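Local coordinates for protein dTDP-4-dehydrorhamnose 3,5-epimerase (Elizabethkingia anophelis NUHP1, PDB 6C46) that probably epimerises the sugar of dTDP-4-dehydro-6-deoxy-glucose at two ring carbons, giving dTDP-4-dehydro-rhamnose on the way to dTDP-L-rhamnose, at residues Ser150-Ser162 with Lys177-Tyr189. Residues are numbered along the deposited sequence; the frame is centred on the assembly and turned at random. Where two conformers were deposited one is given.
Sequences SEGSVKFNDSDLS and KDQNAPAFKDKNY
The C-terminal tail of this cupin-type epimerase packs against the edge strand 151-153 and the loop that follows it, passing K155 and D158 and then turning back, so that N188 returns to S153. At S153 the grip is double. S153 N gives a hydrogen bond to N188 O (3.0 Å), while N188 ND2 donates to S153 OG (3.1 Å) almost within the amide plane. The N188 side chain, its CG trans to the main-chain N (chi1 -175°), brings ND2 to S153 OG, and N188 OD1 accepts from K73 NZ outside the segments. One water ties S153 O to A183 O and N188 N.

Next, K155 N reaches P182 O at 2.9 Å. The bent K155 side chain passes A181 O and D178 O and ends in a weak bond from NZ to Q179 O at the end of helix 176-179.

D158 joins the two segments at the far end. D158 OD1 takes F184 N at 2.7 Å, met from well above the carboxylate plane, and D158 OD2 receives L161 N at 3.0 Å through its anti lone pair, an Asx motif. A second water links D158 OD1 and D160 OD2 to K185 N. Around these bonds, L161 CD2 sits squarely over one face of the F184 ring in a CH-pi contact, 4.1 Å from the centroid, and V154 CG1 lies against F184 CB.

Behind the contact, strand 66-72 pairs with 151-153: G152 bonds to L71 and V154 to L69 through their backbones, and the Y189 side chain touches L71. The tail follows directly on helix 176-179, where D178 OD1 bonds H70 NE2, the predicted proton acceptor, and D178 OD2 takes G68 N.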
ATOM      1  N   SER A 150       8.093 -11.993 -20.383  1.00 18.03           N
ATOM      2  CA  SER A 150       9.393 -11.522 -19.924  1.00 21.19           C
ATOM      3  C   SER A 150       9.897 -12.247 -18.674  1.00 24.84           C
ATOM      4  O   SER A 150      10.998 -11.938 -18.212  1.00 23.75           O
ATOM      5  CB  SER A 150       9.328 -10.017 -19.618  1.00 18.26           C
ATOM      6  OG  SER A 150       8.651  -9.782 -18.382  1.00 17.49           O
ATOM      7  N   GLU A 151       9.135 -13.180 -18.107  1.00 21.69           N
ATOM      8  CA  GLU A 151       9.483 -13.703 -16.791  1.00 20.92           C
ATOM      9  C   GLU A 151      10.797 -14.476 -16.816  1.00 21.01           C
ATOM     10  O   GLU A 151      11.082 -15.224 -17.750  1.00 23.09           O
ATOM     11  CB  GLU A 151       8.344 -14.575 -16.260  1.00 20.74           C
ATOM     12  CG  GLU A 151       7.165 -13.713 -15.825  1.00 23.32           C
ATOM     13  CD  GLU A 151       5.969 -14.520 -15.272  1.00 31.65           C
ATOM     14  OE1 GLU A 151       5.912 -15.743 -15.478  1.00 30.80           O
ATOM     15  OE2 GLU A 151       5.085 -13.912 -14.638  1.00 28.22           O
ATOM     16  N   GLY A 152      11.620 -14.251 -15.788  1.00 16.77           N
ATOM     17  CA  GLY A 152      12.810 -15.039 -15.556  1.00 20.12           C
ATOM     18  C   GLY A 152      12.734 -15.629 -14.156  1.00 22.95           C
ATOM     19  O   GLY A 152      11.813 -15.322 -13.387  1.00 19.27           O
ATOM     20  N   SER A 153      13.711 -16.478 -13.828  1.00 18.69           N
ATOM     21  CA  SER A 153      13.659 -17.148 -12.532  1.00 23.58           C
ATOM     22  C   SER A 153      15.016 -17.742 -12.204  1.00 26.60           C
ATOM     23  O   SER A 153      15.830 -18.007 -13.090  1.00 23.02           O
ATOM     24  CB  SER A 153      12.603 -18.257 -12.503  1.00 21.70           C
ATOM     25  OG  SER A 153      12.942 -19.261 -13.435  1.00 22.01           O
ATOM     26  N   VAL A 154      15.245 -17.945 -10.909  1.00 19.60           N
ATOM     27  CA  VAL A 154      16.431 -18.634 -10.408  1.00 20.38           C
ATOM     28  C   VAL A 154      15.963 -19.626  -9.355  1.00 19.19           C
ATOM     29  O   VAL A 154      15.173 -19.267  -8.476  1.00 21.52           O
ATOM     30  CB  VAL A 154      17.454 -17.645  -9.801  1.00 24.99           C
ATOM     31  CG1 VAL A 154      18.645 -18.399  -9.226  1.00 24.28           C
ATOM     32  CG2 VAL A 154      17.913 -16.648 -10.845  1.00 20.93           C
ATOM     33  N   LYS A 155      16.413 -20.876  -9.463  1.00 19.65           N
ATOM     34  CA  LYS A 155      16.065 -21.895  -8.472  1.00 18.20           C
ATOM     35  C   LYS A 155      16.378 -21.415  -7.048  1.00 23.01           C
ATOM     36  O   LYS A 155      17.507 -21.018  -6.749  1.00 17.99           O
ATOM     37  CB  LYS A 155      16.845 -23.177  -8.793  1.00 20.20           C
ATOM     38  CG  LYS A 155      16.501 -24.384  -7.907  1.00 30.55           C
ATOM     39  CD  LYS A 155      15.030 -24.730  -8.033  1.00 30.42           C
ATOM     40  CE  LYS A 155      14.686 -26.037  -7.325  1.00 31.74           C
ATOM     41  NZ  LYS A 155      15.327 -27.221  -7.924  1.00 35.17           N
ATOM     42  N   PHE A 156      15.372 -21.456  -6.168  1.00 20.55           N
ATOM     43  CA  PHE A 156      15.501 -20.832  -4.846  1.00 23.03           C
ATOM     44  C   PHE A 156      16.650 -21.431  -4.031  1.00 21.86           C
ATOM     45  O   PHE A 156      17.332 -20.707  -3.289  1.00 23.38           O
ATOM     46  CB  PHE A 156      14.182 -20.966  -4.074  1.00 18.64           C
ATOM     47  CG  PHE A 156      13.931 -22.355  -3.542  1.00 21.12           C
ATOM     48  CD1 PHE A 156      13.550 -23.394  -4.397  1.00 22.78           C
ATOM     49  CD2 PHE A 156      14.065 -22.626  -2.178  1.00 21.26           C
ATOM     50  CE1 PHE A 156      13.335 -24.692  -3.899  1.00 26.63           C
ATOM     51  CE2 PHE A 156      13.844 -23.918  -1.669  1.00 22.92           C
ATOM     52  CZ  PHE A 156      13.476 -24.958  -2.537  1.00 22.79           C
ATOM     53  N   ASN A 157      16.902 -22.733  -4.167  1.00 19.15           N
ATOM     54  CA  ASN A 157      17.944 -23.404  -3.384  1.00 20.15           C
ATOM     55  C   ASN A 157      19.171 -23.712  -4.229  1.00 20.72           C
ATOM     56  O   ASN A 157      19.902 -24.673  -3.966  1.00 22.75           O
ATOM     57  CB  ASN A 157      17.393 -24.663  -2.712  1.00 21.38           C
ATOM     58  CG  ASN A 157      16.875 -25.682  -3.707  1.00 31.46           C
ATOM     59  OD1 ASN A 157      16.948 -25.484  -4.919  1.00 26.27           O
ATOM     60  ND2 ASN A 157      16.303 -26.764  -3.196  1.00 25.55           N
ATOM     61  N   ASP A 158      19.397 -22.898  -5.258  1.00 22.32           N
ATOM     62  CA  ASP A 158      20.604 -22.996  -6.065  1.00 24.06           C
ATOM     63  C   ASP A 158      21.837 -23.088  -5.171  1.00 24.80           C
ATOM     64  O   ASP A 158      21.991 -22.305  -4.232  1.00 25.32           O
ATOM     65  CB  ASP A 158      20.681 -21.755  -6.957  1.00 25.38           C
ATOM     66  CG  ASP A 158      21.904 -21.747  -7.839  1.00 35.23           C
ATOM     67  OD1 ASP A 158      21.813 -22.225  -8.994  1.00 27.45           O
ATOM     68  OD2 ASP A 158      22.950 -21.257  -7.359  1.00 28.37           O
ATOM     69  N   SER A 159      22.705 -24.068  -5.450  1.00 28.79           N
ATOM     70  CA  SER A 159      23.871 -24.312  -4.596  1.00 34.93           C
ATOM     71  C   SER A 159      24.945 -23.231  -4.723  1.00 33.77           C
ATOM     72  O   SER A 159      25.737 -23.054  -3.790  1.00 29.60           O
ATOM     73  CB  SER A 159      24.470 -25.687  -4.902  1.00 35.31           C
ATOM     74  OG  SER A 159      24.894 -25.750  -6.250  1.00 35.50           O
ATOM     75  N   ASP A 160      25.002 -22.507  -5.845  1.00 29.30           N
ATOM     76  CA  ASP A 160      25.944 -21.397  -5.934  1.00 29.19           C
ATOM     77  C   ASP A 160      25.526 -20.245  -5.024  1.00 30.70           C
ATOM     78  O   ASP A 160      26.376 -19.627  -4.372  1.00 28.34           O
ATOM     79  CB  ASP A 160      26.074 -20.913  -7.378  1.00 27.80           C
ATOM     80  CG  ASP A 160      26.808 -21.916  -8.275  1.00 32.51           C
ATOM     81  OD1 ASP A 160      27.618 -22.706  -7.767  1.00 33.43           O
ATOM     82  OD2 ASP A 160      26.606 -21.889  -9.498  1.00 37.57           O
ATOM     83  N   LEU A 161      24.222 -19.952  -4.948  1.00 22.99           N
ATOM     84  CA  LEU A 161      23.769 -18.871  -4.081  1.00 21.99           C
ATOM     85  C   LEU A 161      23.737 -19.295  -2.621  1.00 24.24           C
ATOM     86  O   LEU A 161      23.985 -18.468  -1.733  1.00 22.07           O
ATOM     87  CB  LEU A 161      22.382 -18.405  -4.503  1.00 17.38           C
ATOM     88  CG  LEU A 161      22.282 -17.928  -5.949  1.00 27.63           C
ATOM     89  CD1 LEU A 161      20.867 -17.440  -6.230  1.00 21.69           C
ATOM     90  CD2 LEU A 161      23.320 -16.832  -6.193  1.00 23.69           C
ATOM     91  N   SER A 162      23.413 -20.559  -2.366  1.00 23.65           N
ATOM     92  CA  SER A 162      23.354 -21.108  -1.011  0.52 27.46           C
ATOM     93  C   SER A 162      22.553 -20.206  -0.063  1.00 26.00           C
ATOM     94  O   SER A 162      23.001 -19.854   1.024  1.00 27.58           O
ATOM     95  CB  SER A 162      24.765 -21.356  -0.475  0.52 28.07           C
ATOM     96  OG  SER A 162      24.738 -22.087   0.736  0.52 27.22           O
ATOM     97  N   LYS A 177       6.374 -24.859 -10.818  1.00 26.09           N
ATOM     98  CA  LYS A 177       7.276 -23.960 -11.534  1.00 31.53           C
ATOM     99  C   LYS A 177       8.501 -23.636 -10.690  1.00 28.49           C
ATOM    100  O   LYS A 177       9.637 -23.749 -11.160  1.00 27.49           O
ATOM    101  CB  LYS A 177       6.551 -22.671 -11.937  1.00 33.44           C
ATOM    102  N   ASP A 178       8.298 -23.267  -9.424  1.00 26.97           N
ATOM    103  CA  ASP A 178       9.459 -22.904  -8.616  1.00 24.98           C
ATOM    104  C   ASP A 178      10.331 -24.115  -8.311  1.00 25.72           C
ATOM    105  O   ASP A 178      11.556 -23.973  -8.184  1.00 25.16           O
ATOM    106  CB  ASP A 178       9.009 -22.181  -7.346  1.00 23.48           C
ATOM    107  CG  ASP A 178       8.454 -20.778  -7.648  1.00 33.51           C
ATOM    108  OD1 ASP A 178       8.652 -20.299  -8.797  1.00 28.69           O
ATOM    109  OD2 ASP A 178       7.818 -20.162  -6.759  1.00 29.84           O
ATOM    110  N   GLN A 179       9.738 -25.315  -8.230  1.00 21.92           N
ATOM    111  CA  GLN A 179      10.534 -26.536  -8.083  1.00 24.98           C
ATOM    112  C   GLN A 179      11.423 -26.791  -9.296  1.00 28.12           C
ATOM    113  O   GLN A 179      12.443 -27.474  -9.179  1.00 34.40           O
ATOM    114  CB  GLN A 179       9.633 -27.769  -7.895  1.00 32.43           C
ATOM    115  CG  GLN A 179       8.767 -27.753  -6.651  1.00 49.07           C
ATOM    116  CD  GLN A 179       7.965 -29.035  -6.469  1.00 57.33           C
ATOM    117  OE1 GLN A 179       8.213 -30.041  -7.142  1.00 61.53           O
ATOM    118  NE2 GLN A 179       6.916 -28.959  -5.648  1.00 48.69           N
ATOM    119  N   ASN A 180      11.064 -26.268 -10.460  1.00 31.40           N
ATOM    120  CA  ASN A 180      11.784 -26.579 -11.685  1.00 29.88           C
ATOM    121  C   ASN A 180      12.494 -25.372 -12.278  1.00 32.03           C
ATOM    122  O   ASN A 180      12.910 -25.428 -13.442  1.00 32.75           O
ATOM    123  CB  ASN A 180      10.820 -27.186 -12.706  1.00 37.13           C
ATOM    124  CG  ASN A 180      10.256 -28.526 -12.251  1.00 37.52           C
ATOM    125  OD1 ASN A 180      10.968 -29.523 -12.181  1.00 42.58           O
ATOM    126  ND2 ASN A 180       8.986 -28.534 -11.886  1.00 45.56           N
ATOM    127  N   ALA A 181      12.623 -24.278 -11.522  1.00 27.35           N
ATOM    128  CA  ALA A 181      13.281 -23.089 -12.044  1.00 20.98           C
ATOM    129  C   ALA A 181      14.740 -23.394 -12.381  1.00 27.68           C
ATOM    130  O   ALA A 181      15.398 -24.165 -11.670  1.00 26.19           O
ATOM    131  CB  ALA A 181      13.200 -21.929 -11.038  1.00 18.26           C
ATOM    132  N   PRO A 182      15.283 -22.791 -13.433  1.00 23.50           N
ATOM    133  CA  PRO A 182      16.671 -23.070 -13.822  1.00 25.61           C
ATOM    134  C   PRO A 182      17.680 -22.546 -12.803  1.00 20.01           C
ATOM    135  O   PRO A 182      17.448 -21.569 -12.089  1.00 21.89           O
ATOM    136  CB  PRO A 182      16.825 -22.340 -15.164  1.00 26.28           C
ATOM    137  CG  PRO A 182      15.422 -22.019 -15.617  1.00 28.22           C
ATOM    138  CD  PRO A 182      14.593 -21.898 -14.380  1.00 21.80           C
ATOM    139  N   ALA A 183      18.847 -23.191 -12.788  1.00 20.91           N
ATOM    140  CA  ALA A 183      19.923 -22.801 -11.880  1.00 20.66           C
ATOM    141  C   ALA A 183      20.410 -21.384 -12.178  1.00 26.20           C
ATOM    142  O   ALA A 183      20.230 -20.842 -13.278  1.00 21.67           O
ATOM    143  CB  ALA A 183      21.102 -23.791 -12.001  1.00 22.04           C
ATOM    144  N   PHE A 184      21.045 -20.780 -11.169  1.00 23.41           N
ATOM    145  CA  PHE A 184      21.641 -19.453 -11.329  1.00 24.14           C
ATOM    146  C   PHE A 184      22.617 -19.422 -12.503  1.00 22.82           C
ATOM    147  O   PHE A 184      22.603 -18.486 -13.308  1.00 22.54           O
ATOM    148  CB  PHE A 184      22.318 -19.056 -10.002  1.00 23.72           C
ATOM    149  CG  PHE A 184      23.296 -17.914 -10.099  1.00 19.90           C
ATOM    150  CD1 PHE A 184      22.881 -16.613 -10.272  1.00 23.23           C
ATOM    151  CD2 PHE A 184      24.662 -18.167  -9.997  1.00 27.68           C
ATOM    152  CE1 PHE A 184      23.827 -15.560 -10.341  1.00 24.55           C
ATOM    153  CE2 PHE A 184      25.597 -17.142 -10.061  1.00 30.90           C
ATOM    154  CZ  PHE A 184      25.181 -15.838 -10.233  1.00 23.15           C
ATOM    155  N   LYS A 185      23.429 -20.468 -12.665  1.00 23.18           N
ATOM    156  CA  LYS A 185      24.429 -20.444 -13.728  0.50 25.19           C
ATOM    157  C   LYS A 185      23.810 -20.568 -15.110  1.00 25.41           C
ATOM    158  O   LYS A 185      24.480 -20.268 -16.101  1.00 27.35           O
ATOM    159  CB  LYS A 185      25.460 -21.560 -13.535  0.50 24.06           C
ATOM    160  CG  LYS A 185      26.703 -21.143 -12.803  0.50 27.60           C
ATOM    161  CD  LYS A 185      27.698 -22.293 -12.745  0.50 36.72           C
ATOM    162  CE  LYS A 185      27.075 -23.549 -12.135  0.50 42.15           C
ATOM    163  NZ  LYS A 185      28.043 -24.691 -12.130  0.50 46.69           N
ATOM    164  N   ASP A 186      22.551 -21.003 -15.203  1.00 23.49           N
ATOM    165  CA  ASP A 186      21.887 -21.110 -16.499  1.00 24.24           C
ATOM    166  C   ASP A 186      21.405 -19.768 -17.027  1.00 25.91           C
ATOM    167  O   ASP A 186      21.017 -19.683 -18.198  1.00 29.81           O
ATOM    168  CB  ASP A 186      20.667 -22.028 -16.424  1.00 21.93           C
ATOM    169  CG  ASP A 186      21.024 -23.494 -16.307  1.00 35.52           C
ATOM    170  OD1 ASP A 186      22.216 -23.859 -16.411  1.00 32.68           O
ATOM    171  OD2 ASP A 186      20.078 -24.288 -16.134  1.00 44.18           O
ATOM    172  N   LYS A 187      21.376 -18.743 -16.187  1.00 21.17           N
ATOM    173  CA  LYS A 187      21.091 -17.373 -16.607  1.00 24.43           C
ATOM    174  C   LYS A 187      19.718 -17.235 -17.269  1.00 27.98           C
ATOM    175  O   LYS A 187      19.585 -16.723 -18.375  1.00 28.43           O
ATOM    176  CB  LYS A 187      22.199 -16.856 -17.526  1.00 27.44           C
ATOM    177  CG  LYS A 187      23.536 -16.746 -16.790  1.00 37.27           C
ATOM    178  CD  LYS A 187      24.665 -16.337 -17.714  1.00 46.13           C
ATOM    179  CE  LYS A 187      25.973 -16.150 -16.946  1.00 53.60           C
ATOM    180  NZ  LYS A 187      27.064 -15.655 -17.839  1.00 59.21           N
ATOM    181  N   ASN A 188      18.679 -17.650 -16.543  1.00 24.20           N
ATOM    182  CA  ASN A 188      17.307 -17.390 -16.998  1.00 22.40           C
ATOM    183  C   ASN A 188      16.863 -16.002 -16.530  1.00 24.47           C
ATOM    184  O   ASN A 188      15.870 -15.820 -15.822  1.00 21.11           O
ATOM    185  CB  ASN A 188      16.346 -18.468 -16.500  1.00 23.25           C
ATOM    186  CG  ASN A 188      14.961 -18.284 -17.060  1.00 26.27           C
ATOM    187  OD1 ASN A 188      14.817 -17.849 -18.203  1.00 25.75           O
ATOM    188  ND2 ASN A 188      13.934 -18.576 -16.261  1.00 22.70           N
ATOM    189  N   TYR A 189      17.653 -15.010 -16.906  1.00 20.08           N
ATOM    190  CA  TYR A 189      17.398 -13.650 -16.452  1.00 25.85           C
ATOM    191  C   TYR A 189      18.131 -12.685 -17.371  1.00 33.03           C
ATOM    192  O   TYR A 189      18.784 -13.134 -18.317  1.00 30.97           O
ATOM    193  CB  TYR A 189      17.831 -13.463 -14.990  1.00 21.98           C
ATOM    194  CG  TYR A 189      19.274 -13.795 -14.720  1.00 22.57           C
ATOM    195  CD1 TYR A 189      20.273 -12.902 -15.069  1.00 27.76           C
ATOM    196  CD2 TYR A 189      19.647 -14.993 -14.109  1.00 25.02           C
ATOM    197  CE1 TYR A 189      21.599 -13.175 -14.835  1.00 31.86           C
ATOM    198  CE2 TYR A 189      21.001 -15.271 -13.857  1.00 29.28           C
ATOM    199  CZ  TYR A 189      21.960 -14.347 -14.233  1.00 30.64           C
ATOM    200  OH  TYR A 189      23.302 -14.556 -14.029  1.00 39.61           O
ATOM    201  OXT TYR A 189      18.084 -11.467 -17.188  1.00 31.43           O
TER
HETATM  202  O   HOH W   1      11.149 -17.928 -17.392  1.00 33.10           O
HETATM  203  O   HOH W   2      18.559 -18.614 -13.881  1.00 20.55           O
HETATM  204  O   HOH W   3      12.787 -21.636  -7.488  1.00 20.66           O
HETATM  205  O   HOH W   4      23.995 -22.204 -10.438  1.00 19.77           O